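Local coordinates for predicted metal-dependent phosphohydrolase (Magnetospirillum magnetotacticum MS-1, PDB 3KH1) that probably hydrolyses phosphate esters with the help of a bound metal ion, perhaps as a 5'-deoxynucleotidase, at the interface of chains A and B. Residues are numbered along the deposited sequence; one frame, centred on the assembly and turned at random. Chains: chain A/B, Predicted metal-dependent phosphohydrolase.

The interface of chains A and B. Residues chain A 13, 16-17, 20, 111, 119; chain B 47, 50-51, 54-55, 147.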
ATOM      1  N   GLN A  13     -17.245   6.667   5.245  1.00 13.61           N
ATOM      2  CA  GLN A  13     -15.991   5.904   5.212  1.00 13.59           C
ATOM      3  C   GLN A  13     -15.842   5.080   3.934  1.00 13.20           C
ATOM      4  O   GLN A  13     -14.792   5.095   3.291  1.00 13.52           O
ATOM      5  CB  GLN A  13     -15.877   5.019   6.460  1.00 13.74           C
ATOM      6  CG  GLN A  13     -15.749   5.855   7.710  1.00 13.85           C
ATOM      7  CD  GLN A  13     -16.004   5.068   8.992  1.00 12.82           C
ATOM      8  OE1 GLN A  13     -16.841   4.153   9.011  1.00 14.97           O
ATOM      9  NE2 GLN A  13     -15.236   5.392  10.072  1.00 14.78           N
ATOM     10  N   PHE A  16     -14.945   7.154   0.824  1.00 14.05           N
ATOM     11  CA  PHE A  16     -13.523   7.455   0.757  1.00 14.17           C
ATOM     12  C   PHE A  16     -12.735   6.246   0.259  1.00 13.19           C
ATOM     13  O   PHE A  16     -11.899   6.377  -0.631  1.00 12.66           O
ATOM     14  CB  PHE A  16     -13.031   7.894   2.136  1.00 13.53           C
ATOM     15  CG  PHE A  16     -11.596   8.355   2.168  1.00 12.84           C
ATOM     16  CD1 PHE A  16     -11.242   9.623   1.772  1.00 13.93           C
ATOM     17  CD2 PHE A  16     -10.618   7.514   2.647  1.00 13.04           C
ATOM     18  CE1 PHE A  16      -9.943  10.046   1.832  1.00 13.68           C
ATOM     19  CE2 PHE A  16      -9.290   7.948   2.687  1.00 13.20           C
ATOM     20  CZ  PHE A  16      -8.986   9.227   2.306  1.00 13.10           C
ATOM     21  N   VAL A  17     -13.037   5.059   0.802  1.00 12.19           N
ATOM     22  CA  VAL A  17     -12.413   3.802   0.382  1.00 11.97           C
ATOM     23  C   VAL A  17     -12.533   3.623  -1.129  1.00 12.04           C
ATOM     24  O   VAL A  17     -11.542   3.239  -1.811  1.00 12.61           O
ATOM     25  CB  VAL A  17     -12.909   2.590   1.176  1.00 12.36           C
ATOM     26  CG1 VAL A  17     -12.370   1.272   0.571  1.00 12.37           C
ATOM     27  CG2 VAL A  17     -12.517   2.705   2.695  1.00 12.50           C
ATOM     28  N   ILE A  20     -10.463   6.434  -3.308  1.00 12.85           N
ATOM     29  CA  ILE A  20      -9.003   6.389  -3.312  1.00 12.53           C
ATOM     30  C   ILE A  20      -8.452   5.309  -4.219  1.00 12.04           C
ATOM     31  O   ILE A  20      -7.231   5.279  -4.414  1.00 12.27           O
ATOM     32  CB  ILE A  20      -8.409   6.364  -1.869  1.00 12.64           C
ATOM     33  CG1 ILE A  20      -8.722   5.068  -1.130  1.00 12.57           C
ATOM     34  CG2 ILE A  20      -8.811   7.610  -1.069  1.00 13.61           C
ATOM     35  CD1 ILE A  20      -8.016   4.926   0.265  1.00 13.19           C
ATOM     36  N   LEU A 111     -14.579  11.767   4.349  1.00 17.45           N
ATOM     37  CA  LEU A 111     -14.628  11.011   5.599  1.00 16.98           C
ATOM     38  C   LEU A 111     -15.576  11.674   6.595  1.00 17.97           C
ATOM     39  O   LEU A 111     -15.884  12.863   6.465  1.00 18.57           O
ATOM     40  CB  LEU A 111     -13.224  10.912   6.208  1.00 16.97           C
ATOM     41  CG  LEU A 111     -12.252  10.012   5.441  1.00 14.40           C
ATOM     42  CD1 LEU A 111     -10.811  10.354   5.847  1.00 16.62           C
ATOM     43  CD2 LEU A 111     -12.625   8.539   5.657  1.00 14.37           C
ATOM     44  N   TYR A 119      -7.042  12.649   9.361  1.00 16.18           N
ATOM     45  CA  TYR A 119      -6.230  12.264   8.236  1.00 14.63           C
ATOM     46  C   TYR A 119      -5.594  13.474   7.529  1.00 15.09           C
ATOM     47  O   TYR A 119      -4.450  13.402   7.056  1.00 15.36           O
ATOM     48  CB  TYR A 119      -6.971  11.311   7.293  1.00 14.61           C
ATOM     49  CG  TYR A 119      -7.039   9.928   7.862  1.00 13.08           C
ATOM     50  CD1 TYR A 119      -8.000   9.573   8.790  1.00 14.30           C
ATOM     51  CD2 TYR A 119      -6.090   8.983   7.558  1.00 14.42           C
ATOM     52  CE1 TYR A 119      -8.031   8.301   9.365  1.00 14.84           C
ATOM     53  CE2 TYR A 119      -6.152   7.709   8.087  1.00 16.57           C
ATOM     54  CZ  TYR A 119      -7.110   7.365   9.001  1.00 13.85           C
ATOM     55  OH  TYR A 119      -7.125   6.090   9.530  1.00 15.13           O
TER
ATOM     56  N   HIS B  47      -4.264  -0.746  -0.762  1.00  8.94           N
ATOM     57  CA  HIS B  47      -5.647  -0.340  -0.575  1.00  9.04           C
ATOM     58  C   HIS B  47      -6.209  -1.011   0.680  1.00  9.01           C
ATOM     59  O   HIS B  47      -6.889  -0.380   1.489  1.00  9.61           O
ATOM     60  CB  HIS B  47      -6.474  -0.735  -1.815  1.00  9.47           C
ATOM     61  CG  HIS B  47      -7.720   0.065  -2.041  1.00 10.08           C
ATOM     62  ND1 HIS B  47      -8.341   0.078  -3.273  1.00 11.21           N
ATOM     63  CD2 HIS B  47      -8.416   0.919  -1.257  1.00 10.48           C
ATOM     64  CE1 HIS B  47      -9.387   0.885  -3.212  1.00 13.00           C
ATOM     65  NE2 HIS B  47      -9.477   1.385  -1.999  1.00 11.96           N
ATOM     66  N   THR B  50      -4.703   0.299   3.966  1.00  9.13           N
ATOM     67  CA  THR B  50      -5.281   1.602   4.279  1.00  9.24           C
ATOM     68  C   THR B  50      -6.667   1.432   4.942  1.00  9.59           C
ATOM     69  O   THR B  50      -6.976   2.075   5.935  1.00 10.32           O
ATOM     70  CB  THR B  50      -5.341   2.486   3.023  1.00  9.60           C
ATOM     71  OG1 THR B  50      -4.025   2.639   2.482  1.00  9.37           O
ATOM     72  CG2 THR B  50      -5.881   3.873   3.349  1.00 11.71           C
HETATM   73  N   MSE B  51      -7.460   0.507   4.395  1.00  9.77           N
HETATM   74  CA  MSE B  51      -8.742   0.155   4.968  1.00 10.06           C
HETATM   75  C   MSE B  51      -8.620  -0.288   6.407  1.00  9.60           C
HETATM   76  O   MSE B  51      -9.524  -0.013   7.200  1.00 10.76           O
HETATM   77  CB  MSE B  51      -9.461  -0.911   4.129  1.00 10.31           C
HETATM   78  CG  MSE B  51      -9.957  -0.389   2.774  1.00 11.22           C
HETATM   79 SE   MSE B  51     -10.536  -1.857   1.650  0.75  8.60          SE
HETATM   80  CE  MSE B  51     -12.112  -2.468   2.748  1.00 14.53           C
ATOM     81  N   LEU B  54      -8.591   2.860   8.386  1.00 10.54           N
ATOM     82  CA  LEU B  54      -9.843   3.630   8.222  1.00 11.39           C
ATOM     83  C   LEU B  54     -10.999   2.983   8.957  1.00 11.27           C
ATOM     84  O   LEU B  54     -11.856   3.652   9.504  1.00 12.32           O
ATOM     85  CB  LEU B  54     -10.192   3.762   6.740  1.00 11.54           C
ATOM     86  CG  LEU B  54      -9.226   4.661   5.926  1.00 11.77           C
ATOM     87  CD1 LEU B  54      -9.540   4.443   4.410  1.00 13.65           C
ATOM     88  CD2 LEU B  54      -9.309   6.140   6.300  1.00 13.98           C
ATOM     89  N   LEU B  55     -11.030   1.655   8.928  1.00 11.27           N
ATOM     90  CA  LEU B  55     -12.124   0.862   9.414  1.00 11.73           C
ATOM     91  C   LEU B  55     -11.798   0.160  10.759  1.00 11.35           C
ATOM     92  O   LEU B  55     -12.548  -0.726  11.177  1.00 11.78           O
ATOM     93  CB  LEU B  55     -12.571  -0.162   8.361  1.00 12.23           C
ATOM     94  CG  LEU B  55     -13.049   0.438   7.034  1.00 11.37           C
ATOM     95  CD1 LEU B  55     -13.328  -0.711   6.045  1.00 13.37           C
ATOM     96  CD2 LEU B  55     -14.215   1.364   7.194  1.00 13.92           C
ATOM     97  N   LEU B 147     -17.009  -3.831  -2.661  1.00 14.20           N
ATOM     98  CA  LEU B 147     -17.089  -2.373  -2.852  1.00 14.21           C
ATOM     99  C   LEU B 147     -16.801  -1.991  -4.299  1.00 14.63           C
ATOM    100  O   LEU B 147     -17.483  -1.176  -4.904  1.00 16.13           O
ATOM    101  CB  LEU B 147     -16.108  -1.653  -1.929  1.00 14.39           C
ATOM    102  CG  LEU B 147     -16.228  -1.949  -0.443  1.00 14.20           C
ATOM    103  CD1 LEU B 147     -15.160  -1.149   0.261  1.00 16.65           C
ATOM    104  CD2 LEU B 147     -17.601  -1.640   0.173  1.00 17.03           C
TER
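B:Leu54 pushes its forked tip between A:Phe16, A:Leu111 and A:Tyr119, and the two branches of the fork meet differently turned rings. It is a worked example of how one forked aliphatic side chain can serve two aromatic neighbours at once, one methyl over a face and the other at an edge. The proteins are two copies of an HD-domain phosphohydrolase, and this patch, repeated with the chains exchanged, is part of a two-fold helix-to-helix interface that may well be the natural dimer. Helix 41-54 of chain B lies against helix 8-19 of chain A. Branch CD2 of B:Leu54 sits over a face of the A:Tyr119 ring, 4.0 Å from its centroid, a CH-pi contact displaced toward the hydroxyl-bearing rim. Branch CD1 instead meets the A:Phe16 ring edge-on and in its plane, 3.7 Å from CD2 of that ring. Within chain A, CG2 of A:Ile20 and CG of A:Leu111 clasp the A:Phe16 ring from opposite faces, which should hold its edge toward the leucine.

The next residue of helix 8-19, A:Val17, slides past B:Leu54 in the opposite direction. Its CG1, anti to the backbone N (chi1 172°), lies 3.7 Å from CG of the selenomethionine B:Met51. The same methyl is met by CD1 of B:Leu147, also at 3.7 Å, so that two side chains of chain B, each crossing the valine at about a right angle, pack against one branch.

The polar element lies near the end of helix 8-19. NE2 of the B:His47 imidazole donates to the backbone O of A:Val17 at 2.8 Å, with 156° at the hydrogen. The oxygen lies almost in the ring plane, whereas the donor is tilted 25° from the carbonyl plane. Beside this bond, CG1 of A:Ile20 lies 3.9 Å from B:His47 NE2. A leucine in place of B:His47 has no N-H to offer, and would probably leave the A:Val17 carbonyl without a mate across the interface and the end of helix 8-19 less firmly held to chain B. Past the imidazole, A:Ile20 CD1 and B:Thr50 CG2 meet tip to tip.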